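Local coordinates for HAD hydrolase, family IA, variant 3 (Entamoeba histolytica, PDB 6W04), which probably acts as a magnesium-dependent hydrolase of the haloacid dehalogenase (HAD) superfamily, its natural substrate not established, at residues M1-I13 with F95-T109. Residues are numbered along the deposited sequence; the frame is centred on the assembly and turned at random.
Sequences MEAVLFDFNGTLI and FEALKKCNIPFTIAT. With MG (magnesium ion), chain B.
Phe6 meets Phe95 in a T-shaped stack: the edge of Phe95 points at the face of Phe6, planes at 86° and centroids 5.2 Å apart. Phe95 CE1 lies toward the rim of that face, 3.6 Å from Phe6 CZ, while Val4 CG1 sits against the opposite face. With CG beside the backbone N (chi1 -62°), the Phe6 ring also brings CE2 to Phe105 CD1 and CZ to Leu98 CD1. Val4 crosses Leu98 at about a right angle, Val4 CG2 lying 3.9 Å from Leu98 CD1 and CD2. Farther along, Leu12 comes at Phe95 from the opposite direction, Leu12 CD2 3.7 Å from Phe95 CZ, and Leu12 CD1 packs on Ile107 CG1. Helix 95-100 is thus fastened over the face of the sheet that carries Val4, Phe6, Phe105 and Ile107; helix 214-222 also reaches Val4 and Leu98.

Beneath these side chains strands 3-7 and 105-109 run parallel: Val4 N donates to Pro104 O, Thr106 N to Val4 O, Phe6 N to Thr106 O, and Ala108 N to Phe6 O, the last 2.8 Å long. Strand 164-168 pairs with the other edge of 3-7, as expected for the central strand of the Rossmann-like HAD core.

Near the C-terminal end of strand 3-7, the magnesium ion is bound by Asp7 OD2 and the main-chain Asn9 O, both at 2.1 Å, by two waters and by ligands from outside the two segments, Asp169 among them. Asp7 CG, anti to N (chi1 180°), sends OD2 to the metal and OD1 to a water that also bonds Asn9 N and Thr109 OG1; the latter is hydrogen-bonded to Ser111 N too. OD1 makes a salt bridge with Lys144 as well. Both carboxylate oxygens are therefore engaged and its orientation is fixed, while the water ties the metal-binding loop to the neighbouring strand, where the apolar packing on the Phe6 side of the sheet gives way to a polar magnesium site.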
loop_
_atom_site.group_PDB
_atom_site.type_symbol
_atom_site.label_atom_id
_atom_site.label_comp_id
_atom_site.label_asym_id
_atom_site.label_seq_id
_atom_site.Cartn_x
_atom_site.Cartn_y
_atom_site.Cartn_z
ATOM N N MET A 1 11.576 12.078 -15.229
ATOM C CA MET A 1 10.823 11.032 -14.542
ATOM C C MET A 1 10.582 9.845 -15.468
ATOM O O MET A 1 10.045 9.999 -16.561
ATOM C CB MET A 1 9.490 11.575 -14.026
ATOM C CG MET A 1 8.572 10.497 -13.485
ATOM S SD MET A 1 7.029 11.110 -12.780
ATOM C CE MET A 1 6.328 11.972 -14.177
ATOM N N GLU A 2 10.980 8.655 -15.024
ATOM C CA GLU A 2 10.889 7.478 -15.874
ATOM C C GLU A 2 9.680 6.606 -15.568
ATOM O O GLU A 2 9.196 5.920 -16.475
ATOM C CB GLU A 2 12.175 6.644 -15.767
ATOM C CG GLU A 2 13.372 7.309 -16.457
ATOM C CD GLU A 2 14.653 6.491 -16.387
ATOM O OE1 GLU A 2 14.576 5.279 -16.119
ATOM O OE2 GLU A 2 15.747 7.060 -16.607
ATOM N N ALA A 3 9.168 6.631 -14.339
ATOM C CA ALA A 3 8.046 5.780 -13.983
ATOM C C ALA A 3 7.395 6.299 -12.713
ATOM O O ALA A 3 7.966 7.114 -11.982
ATOM C CB ALA A 3 8.478 4.320 -13.797
ATOM N N VAL A 4 6.179 5.820 -12.478
ATOM C CA VAL A 4 5.451 6.022 -11.229
ATOM C C VAL A 4 5.148 4.659 -10.629
ATOM O O VAL A 4 4.621 3.778 -11.317
ATOM C CB VAL A 4 4.139 6.795 -11.451
ATOM C CG1 VAL A 4 3.381 6.946 -10.134
ATOM C CG2 VAL A 4 4.411 8.125 -12.126
ATOM N N LEU A 5 5.455 4.487 -9.348
ATOM C CA LEU A 5 5.184 3.228 -8.657
ATOM C C LEU A 5 4.140 3.521 -7.591
ATOM O O LEU A 5 4.412 4.278 -6.653
ATOM C CB LEU A 5 6.469 2.657 -8.050
ATOM C CG LEU A 5 7.674 2.711 -9.008
ATOM C CD1 LEU A 5 8.969 2.206 -8.335
ATOM C CD2 LEU A 5 7.361 1.933 -10.306
ATOM N N PHE A 6 2.934 2.964 -7.751
ATOM C CA PHE A 6 1.863 3.167 -6.774
ATOM C C PHE A 6 1.816 2.041 -5.740
ATOM O O PHE A 6 1.644 0.866 -6.096
ATOM C CB PHE A 6 0.486 3.213 -7.436
ATOM C CG PHE A 6 0.284 4.341 -8.425
ATOM C CD1 PHE A 6 -0.264 5.545 -8.011
ATOM C CD2 PHE A 6 0.536 4.146 -9.775
ATOM C CE1 PHE A 6 -0.511 6.578 -8.928
ATOM C CE2 PHE A 6 0.316 5.179 -10.700
ATOM C CZ PHE A 6 -0.214 6.380 -10.275
ATOM N N ASP A 7 1.858 2.413 -4.464
ATOM C CA ASP A 7 1.363 1.512 -3.422
ATOM C C ASP A 7 -0.138 1.359 -3.583
ATOM O O ASP A 7 -0.798 2.215 -4.174
ATOM C CB ASP A 7 1.681 2.081 -2.045
ATOM C CG ASP A 7 1.191 1.208 -0.917
ATOM O OD1 ASP A 7 1.432 -0.019 -0.957
ATOM O OD2 ASP A 7 0.589 1.761 0.025
ATOM N N PHE A 8 -0.707 0.276 -3.052
ATOM C CA PHE A 8 -2.140 0.071 -3.242
ATOM C C PHE A 8 -2.941 0.356 -1.975
ATOM O O PHE A 8 -3.675 1.352 -1.934
ATOM C CB PHE A 8 -2.427 -1.316 -3.798
ATOM C CG PHE A 8 -3.829 -1.444 -4.319
ATOM C CD1 PHE A 8 -4.147 -0.990 -5.591
ATOM C CD2 PHE A 8 -4.842 -1.920 -3.502
ATOM C CE1 PHE A 8 -5.446 -1.057 -6.067
ATOM C CE2 PHE A 8 -6.140 -2.006 -3.974
ATOM C CZ PHE A 8 -6.439 -1.568 -5.253
ATOM N N ASN A 9 -2.814 -0.469 -0.927
ATOM C CA ASN A 9 -3.607 -0.289 0.288
ATOM C C ASN A 9 -3.254 1.018 0.987
ATOM O O ASN A 9 -2.091 1.274 1.301
ATOM C CB ASN A 9 -3.364 -1.461 1.238
ATOM C CG ASN A 9 -3.664 -2.788 0.583
ATOM O OD1 ASN A 9 -2.760 -3.517 0.156
ATOM N ND2 ASN A 9 -4.946 -3.088 0.455
ATOM N N GLY A 10 -4.270 1.833 1.256
ATOM C CA GLY A 10 -4.070 3.111 1.919
ATOM C C GLY A 10 -3.624 4.217 0.993
ATOM O O GLY A 10 -3.618 5.377 1.401
ATOM N N THR A 11 -3.288 3.889 -0.248
ATOM C CA THR A 11 -2.798 4.845 -1.231
ATOM C C THR A 11 -3.757 4.955 -2.411
ATOM O O THR A 11 -4.276 6.045 -2.678
ATOM C CB THR A 11 -1.385 4.413 -1.689
ATOM O OG1 THR A 11 -0.462 4.526 -0.591
ATOM C CG2 THR A 11 -0.891 5.269 -2.858
ATOM N N LEU A 12 -4.017 3.853 -3.126
ATOM C CA LEU A 12 -4.994 3.870 -4.213
ATOM C C LEU A 12 -6.415 3.606 -3.739
ATOM O O LEU A 12 -7.369 4.045 -4.399
ATOM C CB LEU A 12 -4.608 2.846 -5.290
ATOM C CG LEU A 12 -3.502 3.320 -6.239
ATOM C CD1 LEU A 12 -3.066 2.211 -7.184
ATOM C CD2 LEU A 12 -3.951 4.571 -7.054
ATOM N N ILE A 13 -6.594 2.893 -2.627
ATOM C CA ILE A 13 -7.893 2.795 -1.966
ATOM C C ILE A 13 -7.712 3.117 -0.484
ATOM O O ILE A 13 -6.695 2.765 0.115
ATOM C CB ILE A 13 -8.538 1.401 -2.156
ATOM C CG1 ILE A 13 -7.677 0.269 -1.558
ATOM C CG2 ILE A 13 -8.826 1.124 -3.642
ATOM C CD1 ILE A 13 -8.436 -1.116 -1.558
ATOM N N PHE A 95 -3.708 7.850 -14.145
ATOM C CA PHE A 95 -3.425 6.676 -14.969
ATOM C C PHE A 95 -3.496 7.008 -16.456
ATOM O O PHE A 95 -2.593 6.667 -17.224
ATOM C CB PHE A 95 -4.418 5.543 -14.675
ATOM C CG PHE A 95 -4.373 5.004 -13.277
ATOM C CD1 PHE A 95 -3.293 5.229 -12.443
ATOM C CD2 PHE A 95 -5.426 4.232 -12.815
ATOM C CE1 PHE A 95 -3.283 4.715 -11.154
ATOM C CE2 PHE A 95 -5.418 3.705 -11.542
ATOM C CZ PHE A 95 -4.345 3.950 -10.707
ATOM N N GLU A 96 -4.590 7.648 -16.881
ATOM C CA GLU A 96 -4.759 7.966 -18.298
ATOM C C GLU A 96 -3.742 9.004 -18.759
ATOM O O GLU A 96 -3.172 8.883 -19.852
ATOM C CB GLU A 96 -6.181 8.464 -18.554
ATOM C CG GLU A 96 -7.266 7.489 -18.097
ATOM C CD GLU A 96 -8.666 8.054 -18.263
ATOM O OE1 GLU A 96 -9.636 7.276 -18.333
ATOM O OE2 GLU A 96 -8.795 9.292 -18.322
ATOM N N ALA A 97 -3.497 10.025 -17.939
ATOM C CA ALA A 97 -2.539 11.053 -18.315
ATOM C C ALA A 97 -1.134 10.477 -18.451
ATOM O O ALA A 97 -0.366 10.900 -19.326
ATOM C CB ALA A 97 -2.568 12.194 -17.299
ATOM N N LEU A 98 -0.777 9.516 -17.590
ATOM C CA LEU A 98 0.552 8.912 -17.646
ATOM C C LEU A 98 0.750 8.126 -18.941
ATOM O O LEU A 98 1.776 8.271 -19.617
ATOM C CB LEU A 98 0.767 8.009 -16.419
ATOM C CG LEU A 98 1.004 8.736 -15.090
ATOM C CD1 LEU A 98 0.998 7.772 -13.905
ATOM C CD2 LEU A 98 2.308 9.556 -15.143
ATOM N N LYS A 99 -0.225 7.287 -19.307
ATOM C CA LYS A 99 -0.106 6.534 -20.551
ATOM C C LYS A 99 -0.029 7.465 -21.753
ATOM O O LYS A 99 0.749 7.219 -22.680
ATOM C CB LYS A 99 -1.269 5.557 -20.723
ATOM C CG LYS A 99 -1.096 4.683 -21.970
ATOM C CD LYS A 99 -2.411 4.316 -22.624
ATOM C CE LYS A 99 -2.175 3.574 -23.946
ATOM N NZ LYS A 99 -1.333 2.350 -23.783
ATOM N N LYS A 100 -0.810 8.551 -21.750
ATOM C CA LYS A 100 -0.737 9.499 -22.859
ATOM C C LYS A 100 0.657 10.098 -22.983
ATOM O O LYS A 100 1.091 10.437 -24.088
ATOM C CB LYS A 100 -1.778 10.608 -22.690
ATOM N N CYS A 101 1.383 10.215 -21.871
ATOM C CA CYS A 101 2.742 10.739 -21.886
ATOM C C CYS A 101 3.799 9.656 -22.078
ATOM O O CYS A 101 4.993 9.973 -22.057
ATOM C CB CYS A 101 3.023 11.506 -20.589
ATOM S SG CYS A 101 1.885 12.870 -20.270
ATOM N N ASN A 102 3.393 8.396 -22.273
ATOM C CA ASN A 102 4.333 7.283 -22.438
ATOM C C ASN A 102 5.242 7.145 -21.213
ATOM O O ASN A 102 6.442 6.872 -21.332
ATOM C CB ASN A 102 5.166 7.429 -23.719
ATOM C CG ASN A 102 4.309 7.490 -24.988
ATOM O OD1 ASN A 102 3.198 6.956 -25.034
ATOM N ND2 ASN A 102 4.835 8.139 -26.027
ATOM N N ILE A 103 4.672 7.359 -20.029
ATOM C CA ILE A 103 5.354 7.191 -18.752
ATOM C C ILE A 103 4.835 5.899 -18.111
ATOM O O ILE A 103 3.678 5.846 -17.671
ATOM C CB ILE A 103 5.144 8.386 -17.817
ATOM C CG1 ILE A 103 5.671 9.667 -18.462
ATOM C CG2 ILE A 103 5.863 8.155 -16.481
ATOM C CD1 ILE A 103 5.693 10.853 -17.521
ATOM N N PRO A 104 5.651 4.856 -18.032
ATOM C CA PRO A 104 5.178 3.600 -17.433
ATOM C C PRO A 104 4.892 3.750 -15.948
ATOM O O PRO A 104 5.495 4.560 -15.246
ATOM C CB PRO A 104 6.340 2.633 -17.676
ATOM C CG PRO A 104 7.541 3.517 -17.875
ATOM C CD PRO A 104 7.026 4.756 -18.557
ATOM N N PHE A 105 3.952 2.942 -15.470
ATOM C CA PHE A 105 3.570 2.968 -14.072
ATOM C C PHE A 105 3.051 1.591 -13.695
ATOM O O PHE A 105 2.527 0.854 -14.539
ATOM C CB PHE A 105 2.508 4.042 -13.776
ATOM C CG PHE A 105 1.236 3.909 -14.587
ATOM C CD1 PHE A 105 0.136 3.230 -14.071
ATOM C CD2 PHE A 105 1.127 4.491 -15.855
ATOM C CE1 PHE A 105 -1.058 3.117 -14.798
ATOM C CE2 PHE A 105 -0.061 4.377 -16.614
ATOM C CZ PHE A 105 -1.161 3.695 -16.085
ATOM N N THR A 106 3.189 1.251 -12.421
ATOM C CA THR A 106 2.641 -0.012 -11.961
ATOM C C THR A 106 2.319 0.098 -10.479
ATOM O O THR A 106 2.619 1.103 -9.822
ATOM C CB THR A 106 3.607 -1.176 -12.223
ATOM O OG1 THR A 106 2.905 -2.405 -12.001
ATOM C CG2 THR A 106 4.842 -1.116 -11.280
ATOM N N ILE A 107 1.723 -0.970 -9.965
ATOM C CA ILE A 107 1.361 -1.116 -8.564
ATOM C C ILE A 107 2.370 -2.026 -7.880
ATOM O O ILE A 107 2.805 -3.038 -8.454
ATOM C CB ILE A 107 -0.059 -1.691 -8.436
ATOM C CG1 ILE A 107 -1.099 -0.633 -8.806
ATOM C CG2 ILE A 107 -0.292 -2.223 -6.993
ATOM C CD1 ILE A 107 -2.522 -1.225 -9.096
ATOM N N ALA A 108 2.751 -1.661 -6.653
ATOM C CA ALA A 108 3.465 -2.543 -5.741
ATOM C C ALA A 108 2.653 -2.608 -4.454
ATOM O O ALA A 108 2.178 -1.579 -3.967
ATOM C CB ALA A 108 4.881 -2.041 -5.466
ATOM N N THR A 109 2.454 -3.803 -3.922
ATOM C CA THR A 109 1.685 -3.915 -2.699
ATOM C C THR A 109 2.302 -4.991 -1.824
ATOM O O THR A 109 2.892 -5.951 -2.322
ATOM C CB THR A 109 0.199 -4.223 -3.004
ATOM O OG1 THR A 109 -0.515 -4.480 -1.788
ATOM C CG2 THR A 109 0.059 -5.420 -3.916
HETATM MG MG MG B . -0.072 1.311 1.920
HETATM O O HOH W 1 -0.368 -1.983 -0.711
HETATM O O HOH W 2 2.014 1.295 2.368
HETATM O O HOH W 3 -0.985 1.161 3.921
#